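Local coordinates for CalS11 (Micromonospora echinospora, PDB 3TOS), which probably transfers a methyl group from S-adenosylmethionine to an oxygen of a calicheamicin biosynthetic intermediate, at residues Leu62-Gln65 and Val66-Val69; Thr20-Thr23 and Gln24-Lys28. All coordinates share one frame; numbering follows the deposited sequence. Where two conformers were deposited one is given.

Contact 1 (Leu62-Gln65 and Val66-Val69); sequences LYRQ and VLDV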
ATOM      1  N   LEU B  62      20.504  -5.265 -10.636  1.00  8.19           N
ATOM      2  CA  LEU B  62      20.731  -3.965 -11.312  1.00  8.64           C
ATOM      3  C   LEU B  62      20.009  -3.918 -12.661  1.00  9.93           C
ATOM      4  O   LEU B  62      19.322  -2.914 -12.980  1.00 10.46           O
ATOM      5  CB  LEU B  62      22.220  -3.704 -11.554  1.00  9.17           C
ATOM      6  CG  LEU B  62      23.060  -3.591 -10.265  1.00  9.86           C
ATOM      7  CD1 LEU B  62      24.519  -3.434 -10.696  1.00 11.52           C
ATOM      8  CD2 LEU B  62      22.675  -2.342  -9.371  1.00 12.19           C
ATOM      9  N   TYR B  63      20.069  -5.015 -13.417  1.00  9.46           N
ATOM     10  CA  TYR B  63      19.426  -5.035 -14.728  1.00 10.42           C
ATOM     11  C   TYR B  63      17.918  -4.871 -14.578  1.00 10.25           C
ATOM     12  O   TYR B  63      17.259  -4.119 -15.302  1.00  9.54           O
ATOM     13  CB  TYR B  63      19.757  -6.344 -15.457  1.00 11.90           C
ATOM     14  CG  TYR B  63      19.489  -6.373 -16.969  1.00 13.55           C
ATOM     15  CD1 TYR B  63      18.510  -5.565 -17.571  1.00 19.93           C
ATOM     16  CD2 TYR B  63      20.297  -7.090 -17.802  1.00 15.52           C
ATOM     17  CE1 TYR B  63      18.295  -5.574 -18.913  1.00 18.86           C
ATOM     18  CE2 TYR B  63      20.089  -7.071 -19.171  1.00 17.82           C
ATOM     19  CZ  TYR B  63      19.062  -6.400 -19.708  1.00 15.98           C
ATOM     20  OH  TYR B  63      18.910  -6.434 -21.083  1.00 14.09           O
ATOM     21  N   ARG B  64      17.328  -5.586 -13.618  1.00  8.95           N
ATOM     22  CA  ARG B  64      15.885  -5.455 -13.413  1.00  8.93           C
ATOM     23  C   ARG B  64      15.448  -4.027 -13.091  1.00  9.89           C
ATOM     24  O   ARG B  64      14.347  -3.629 -13.428  1.00 11.07           O
ATOM     25  CB  ARG B  64      15.415  -6.408 -12.318  1.00  9.34           C
ATOM     26  CG  ARG B  64      15.375  -7.857 -12.811  1.00  9.50           C
ATOM     27  CD  ARG B  64      14.730  -8.741 -11.744  1.00 10.24           C
ATOM     28  NE  ARG B  64      15.588  -8.979 -10.577  1.00 10.55           N
ATOM     29  CZ  ARG B  64      15.387  -8.511  -9.341  1.00 13.24           C
ATOM     30  NH1 ARG B  64      14.374  -7.684  -9.074  1.00 13.67           N
ATOM     31  NH2 ARG B  64      16.247  -8.830  -8.370  1.00 15.09           N
ATOM     32  N   GLN B  65      16.331  -3.255 -12.476  1.00 10.31           N
ATOM     33  CA  GLN B  65      15.989  -1.860 -12.143  1.00 10.25           C
ATOM     34  C   GLN B  65      15.966  -0.921 -13.322  1.00 10.40           C
ATOM     35  O   GLN B  65      15.382   0.167 -13.200  1.00 13.57           O
ATOM     36  CB  GLN B  65      16.917  -1.278 -11.057  1.00 13.26           C
ATOM     37  CG  GLN B  65      16.555  -1.941  -9.692  1.00 17.65           C
ATOM     38  CD  GLN B  65      17.218  -1.277  -8.487  1.00 21.69           C
ATOM     39  OE1 GLN B  65      17.296  -0.060  -8.395  1.00 23.56           O
ATOM     40  NE2 GLN B  65      17.710  -2.092  -7.568  1.00 23.53           N
ATOM     41  N   VAL B  66      16.533  -1.327 -14.476  1.00  9.57           N
ATOM     42  CA  VAL B  66      16.516  -0.450 -15.663  1.00 10.99           C
ATOM     43  C   VAL B  66      15.694  -1.038 -16.834  1.00  9.76           C
ATOM     44  O   VAL B  66      15.768  -0.551 -17.982  1.00  9.55           O
ATOM     45  CB  VAL B  66      17.980  -0.119 -16.145  1.00 13.83           C
ATOM     46  CG1 VAL B  66      18.796   0.551 -15.020  1.00 15.00           C
ATOM     47  CG2 VAL B  66      18.716  -1.382 -16.696  1.00 14.19           C
ATOM     48  N   LEU B  67      14.869  -2.048 -16.568  1.00  8.87           N
ATOM     49  CA  LEU B  67      14.049  -2.622 -17.633  1.00  8.89           C
ATOM     50  C   LEU B  67      13.052  -1.560 -18.152  1.00  8.07           C
ATOM     51  O   LEU B  67      12.580  -1.678 -19.284  1.00 10.68           O
ATOM     52  CB  LEU B  67      13.288  -3.849 -17.100  1.00  9.45           C
ATOM     53  CG  LEU B  67      14.263  -5.042 -16.991  1.00 10.38           C
ATOM     54  CD1 LEU B  67      13.450  -6.196 -16.455  1.00 13.85           C
ATOM     55  CD2 LEU B  67      14.981  -5.456 -18.345  1.00 11.62           C
ATOM     56  N   ASP B  68      12.742  -0.531 -17.362  1.00  8.12           N
ATOM     57  CA  ASP B  68      11.868   0.543 -17.852  1.00  8.15           C
ATOM     58  C   ASP B  68      12.660   1.833 -18.113  1.00  7.30           C
ATOM     59  O   ASP B  68      12.075   2.909 -18.113  1.00  9.00           O
ATOM     60  CB  ASP B  68      10.679   0.823 -16.873  1.00  9.40           C
ATOM     61  CG  ASP B  68      11.132   1.329 -15.512  1.00 11.83           C
ATOM     62  OD1 ASP B  68      12.370   1.311 -15.214  1.00 10.76           O
ATOM     63  OD2 ASP B  68      10.232   1.706 -14.714  1.00 14.44           O
ATOM     64  N   VAL B  69      13.983   1.736 -18.336  1.00  7.67           N
ATOM     65  CA  VAL B  69      14.787   2.907 -18.645  1.00  8.80           C
ATOM     66  C   VAL B  69      15.399   2.689 -20.062  1.00  8.00           C
ATOM     67  O   VAL B  69      15.921   1.618 -20.351  1.00  8.64           O
ATOM     68  CB  VAL B  69      15.900   3.109 -17.620  1.00  9.57           C
ATOM     69  CG1 VAL B  69      16.766   4.358 -17.975  1.00  9.58           C
ATOM     70  CG2 VAL B  69      15.303   3.229 -16.193  1.00 10.56           C
TER
HETATM   71  O   HOH W   1      12.654  -1.611 -14.168  1.00 17.66           O
HETATM   72  O   HOH W   2      12.698   0.514 -12.549  1.00 42.40           O
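Tyr63 and Leu67 meet where the helix 50-65 runs out into the loop leading to strand 72-76, the first strand of the Rossmann-like methyltransferase sheet, and the contact shows how a helix end is closed by both apolar and polar means. CD2 of Leu67 touches the ring of Tyr63 at CE1, 3.4 Å away, and the two side chains cross at about a right angle. The ring gets there because CG of Tyr63 stands anti to the backbone N (chi1 -164°), which swings it down the helix toward the loop. Beside it, CG2 of Val66 packs 3.4 Å from Tyr63 O. That same carbonyl, three residues back, accepts the backbone N of Val66 at 3.0 Å, the donor lying well above the carbonyl plane. Replacing Leu67 with an alanine would probably leave the CE1 side of the Tyr63 ring without its CD2 partner and open a gap there.

Further out, Tyr63 OH is fixed by Glu95 and its ring rests on Leu90 and Arg91 of helix 82-94, while Val66 packs on Ile212 and Ala184 of the sheet. The loop itself folds as a type I beta turn from Val66 to Val69, closed by Val69 N on Val66 O at 2.9 Å. The turn brings the Asp68 carboxylate back toward the carbonyls of Arg64 and Gln65, and two waters fill the step between them: one water lies 2.7 Å from Arg64 O and makes a weak bond to Asp68 OD1, and the other bridges Gln65 O and Asp68 OD1, 2.8 Å from each.

Contact 2 (Thr20-Thr23 and Gln24-Lys28); sequences TETT and QRLTK
With CG anti to the backbone N (chi1 -175°) and a bend at chi2 (64°), the side chain of Glu21 turns along the helix toward Arg25, whose own chain runs extended from CG to NE to meet it. Glu21 OE2 takes the NE hydrogen of Arg25 at 2.8 Å, through the lone pair facing away from OE1. The carboxylate oxygen lies in the guanidinium plane, at its edge, although the two flat groups stand nearly perpendicular, 85° apart. Glu21 OE1 is engaged separately: a water 2.6 Å from it also donates to Gln24 OE1, tying the carboxylate to the neighbouring amide. This is an i to i+4 salt bridge on the helix 17-31, and the same spacing recurs around its other sides. CG2 of Thr20 lies alongside the Gln24 amide, 3.6 Å from NE2, and CG2 of Thr22 runs beside Leu26 CD1 at 3.8 Å. Thr22 OG1 turns outward to Ala146 and Ser150 of a neighbouring subunit, on which Arg25 also packs. At the next residue, Thr23 O accepts two bonds from Thr27: the backbone N at 3.0 Å and, from the opposite face of the carbonyl plane, OG1 at 2.9 Å.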
ATOM      1  N   THR B  20      39.163 -20.692  -0.657  1.00 12.20           N
ATOM      2  CA  THR B  20      40.184 -21.134  -1.598  1.00 11.73           C
ATOM      3  C   THR B  20      39.965 -22.622  -1.908  1.00 11.58           C
ATOM      4  O   THR B  20      40.044 -23.056  -3.058  1.00 12.65           O
ATOM      5  CB  THR B  20      41.586 -20.912  -0.989  1.00 12.18           C
ATOM      6  OG1 THR B  20      41.855 -19.500  -0.897  1.00 14.73           O
ATOM      7  CG2 THR B  20      42.675 -21.536  -1.886  1.00 12.84           C
ATOM      8  N   GLU B  21      39.704 -23.424  -0.866  1.00 12.32           N
ATOM      9  CA  GLU B  21      39.437 -24.880  -1.041  1.00 13.00           C
ATOM     10  C   GLU B  21      38.240 -25.169  -1.889  1.00 11.34           C
ATOM     11  O   GLU B  21      38.306 -25.997  -2.833  1.00 11.65           O
ATOM     12  CB  GLU B  21      39.245 -25.512   0.344  1.00 14.69           C
ATOM     13  CG  GLU B  21      39.071 -27.028   0.366  1.00 16.19           C
ATOM     14  CD  GLU B  21      40.354 -27.802  -0.144  1.00 20.36           C
ATOM     15  OE1 GLU B  21      41.494 -27.238  -0.167  1.00 23.49           O
ATOM     16  OE2 GLU B  21      40.230 -28.992  -0.501  1.00 20.94           O
ATOM     17  N   THR B  22      37.149 -24.416  -1.659  1.00 10.54           N
ATOM     18  CA  THR B  22      35.950 -24.606  -2.493  1.00 10.67           C
ATOM     19  C   THR B  22      36.284 -24.326  -3.976  1.00 10.82           C
ATOM     20  O   THR B  22      35.941 -25.102  -4.846  1.00 10.85           O
ATOM     21  CB  THR B  22      34.788 -23.702  -2.035  1.00 10.57           C
ATOM     22  OG1 THR B  22      34.259 -24.211  -0.818  1.00 10.38           O
ATOM     23  CG2 THR B  22      33.655 -23.656  -3.086  1.00 10.27           C
ATOM     24  N   THR B  23      36.960 -23.201  -4.215  1.00 10.88           N
ATOM     25  CA  THR B  23      37.284 -22.773  -5.554  1.00 11.20           C
ATOM     26  C   THR B  23      38.151 -23.805  -6.257  1.00 10.87           C
ATOM     27  O   THR B  23      37.877 -24.208  -7.395  1.00 11.29           O
ATOM     28  CB  THR B  23      37.997 -21.435  -5.525  1.00 11.05           C
ATOM     29  OG1 THR B  23      37.187 -20.481  -4.827  1.00 11.66           O
ATOM     30  CG2 THR B  23      38.203 -20.898  -6.938  1.00 12.26           C
ATOM     31  N   GLN B  24      39.199 -24.264  -5.566  1.00 11.13           N
ATOM     32  CA  GLN B  24      40.117 -25.233  -6.170  1.00 12.16           C
ATOM     33  C   GLN B  24      39.429 -26.576  -6.387  1.00 11.20           C
ATOM     34  O   GLN B  24      39.679 -27.232  -7.403  1.00 11.00           O
ATOM     35  CB  GLN B  24      41.368 -25.394  -5.293  1.00 13.55           C
ATOM     36  CG  GLN B  24      42.261 -24.152  -5.386  1.00 15.48           C
ATOM     37  CD  GLN B  24      43.372 -24.174  -4.410  1.00 19.73           C
ATOM     38  OE1 GLN B  24      43.411 -25.029  -3.510  1.00 21.60           O
ATOM     39  NE2 GLN B  24      44.316 -23.248  -4.581  1.00 21.07           N
ATOM     40  N   ARG B  25      38.613 -27.006  -5.430  1.00 11.44           N
ATOM     41  CA  ARG B  25      37.861 -28.262  -5.594  1.00 10.31           C
ATOM     42  C   ARG B  25      36.927 -28.205  -6.793  1.00 10.56           C
ATOM     43  O   ARG B  25      36.883 -29.150  -7.552  1.00  9.81           O
ATOM     44  CB  ARG B  25      37.036 -28.605  -4.361  1.00 10.75           C
ATOM     45  CG  ARG B  25      37.929 -29.125  -3.189  1.00 10.34           C
ATOM     46  CD  ARG B  25      36.992 -29.572  -2.116  1.00 12.36           C
ATOM     47  NE  ARG B  25      37.640 -29.921  -0.889  1.00 15.32           N
ATOM     48  CZ  ARG B  25      37.022 -30.401   0.199  1.00 17.48           C
ATOM     49  NH1 ARG B  25      35.721 -30.752   0.141  1.00 18.52           N
ATOM     50  NH2 ARG B  25      37.718 -30.532   1.356  1.00 20.16           N
ATOM     51  N   LEU B  26      36.129 -27.150  -6.913  1.00  9.58           N
ATOM     52  CA  LEU B  26      35.198 -27.035  -8.029  1.00  9.58           C
ATOM     53  C   LEU B  26      35.922 -26.932  -9.341  1.00  9.27           C
ATOM     54  O   LEU B  26      35.401 -27.432 -10.326  1.00 10.98           O
ATOM     55  CB  LEU B  26      34.251 -25.857  -7.844  1.00  9.66           C
ATOM     56  CG  LEU B  26      33.253 -26.026  -6.694  1.00  9.79           C
ATOM     57  CD1 LEU B  26      32.476 -24.738  -6.497  1.00 10.40           C
ATOM     58  CD2 LEU B  26      32.294 -27.219  -6.837  1.00  9.89           C
ATOM     59  N   THR B  27      37.084 -26.265  -9.396  1.00  8.98           N
ATOM     60  CA  THR B  27      37.856 -26.236 -10.627  1.00 11.01           C
ATOM     61  C   THR B  27      38.232 -27.659 -11.072  1.00 10.69           C
ATOM     62  O   THR B  27      38.082 -28.020 -12.269  1.00 11.09           O
ATOM     63  CB  THR B  27      39.148 -25.401 -10.422  1.00 11.28           C
ATOM     64  OG1 THR B  27      38.775 -24.029 -10.134  1.00 11.31           O
ATOM     65  CG2 THR B  27      40.046 -25.445 -11.678  1.00 12.04           C
ATOM     66  N   LYS B  28      38.746 -28.448 -10.136  0.64 10.65           N
ATOM     67  CA  LYS B  28      39.128 -29.830 -10.469  0.64 10.57           C
ATOM     68  C   LYS B  28      37.883 -30.616 -10.889  0.64 11.22           C
ATOM     69  O   LYS B  28      37.924 -31.369 -11.890  0.64 10.10           O
ATOM     70  CB  LYS B  28      39.824 -30.494  -9.263  0.64 13.48           C
ATOM     71  CG  LYS B  28      40.502 -31.814  -9.690  0.64 16.71           C
ATOM     72  CD  LYS B  28      41.403 -32.493  -8.646  0.64 20.07           C
ATOM     73  CE  LYS B  28      42.027 -33.851  -9.154  0.64 22.64           C
ATOM     74  NZ  LYS B  28      42.682 -34.646  -8.043  0.64 23.99           N
TER
HETATM   75  O   HOH W   3      43.073 -25.271  -0.779  1.00 24.86           O

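How the contacts relate
Both contacts are local and each belongs to one of two successive helices, 17-31 and 50-65, but their centres lie 34 Å apart and they do not touch. Both are partly buried. Contact 1 sits against the central sheet, with half of its residues buried, and joins the end region of helix 50-65 to the loop that leads to strand 72-76; contact 2 lies nearer the outside, within a continuous helix partly covered by another copy of the protein. Their chemistry follows. Aromatic and aliphatic packing carries the first, waters serving its polar side, whereas a salt bridge, a water bridge and a threonine hydroxyl mark the second. Contact 1 also meets another copy, through its loop.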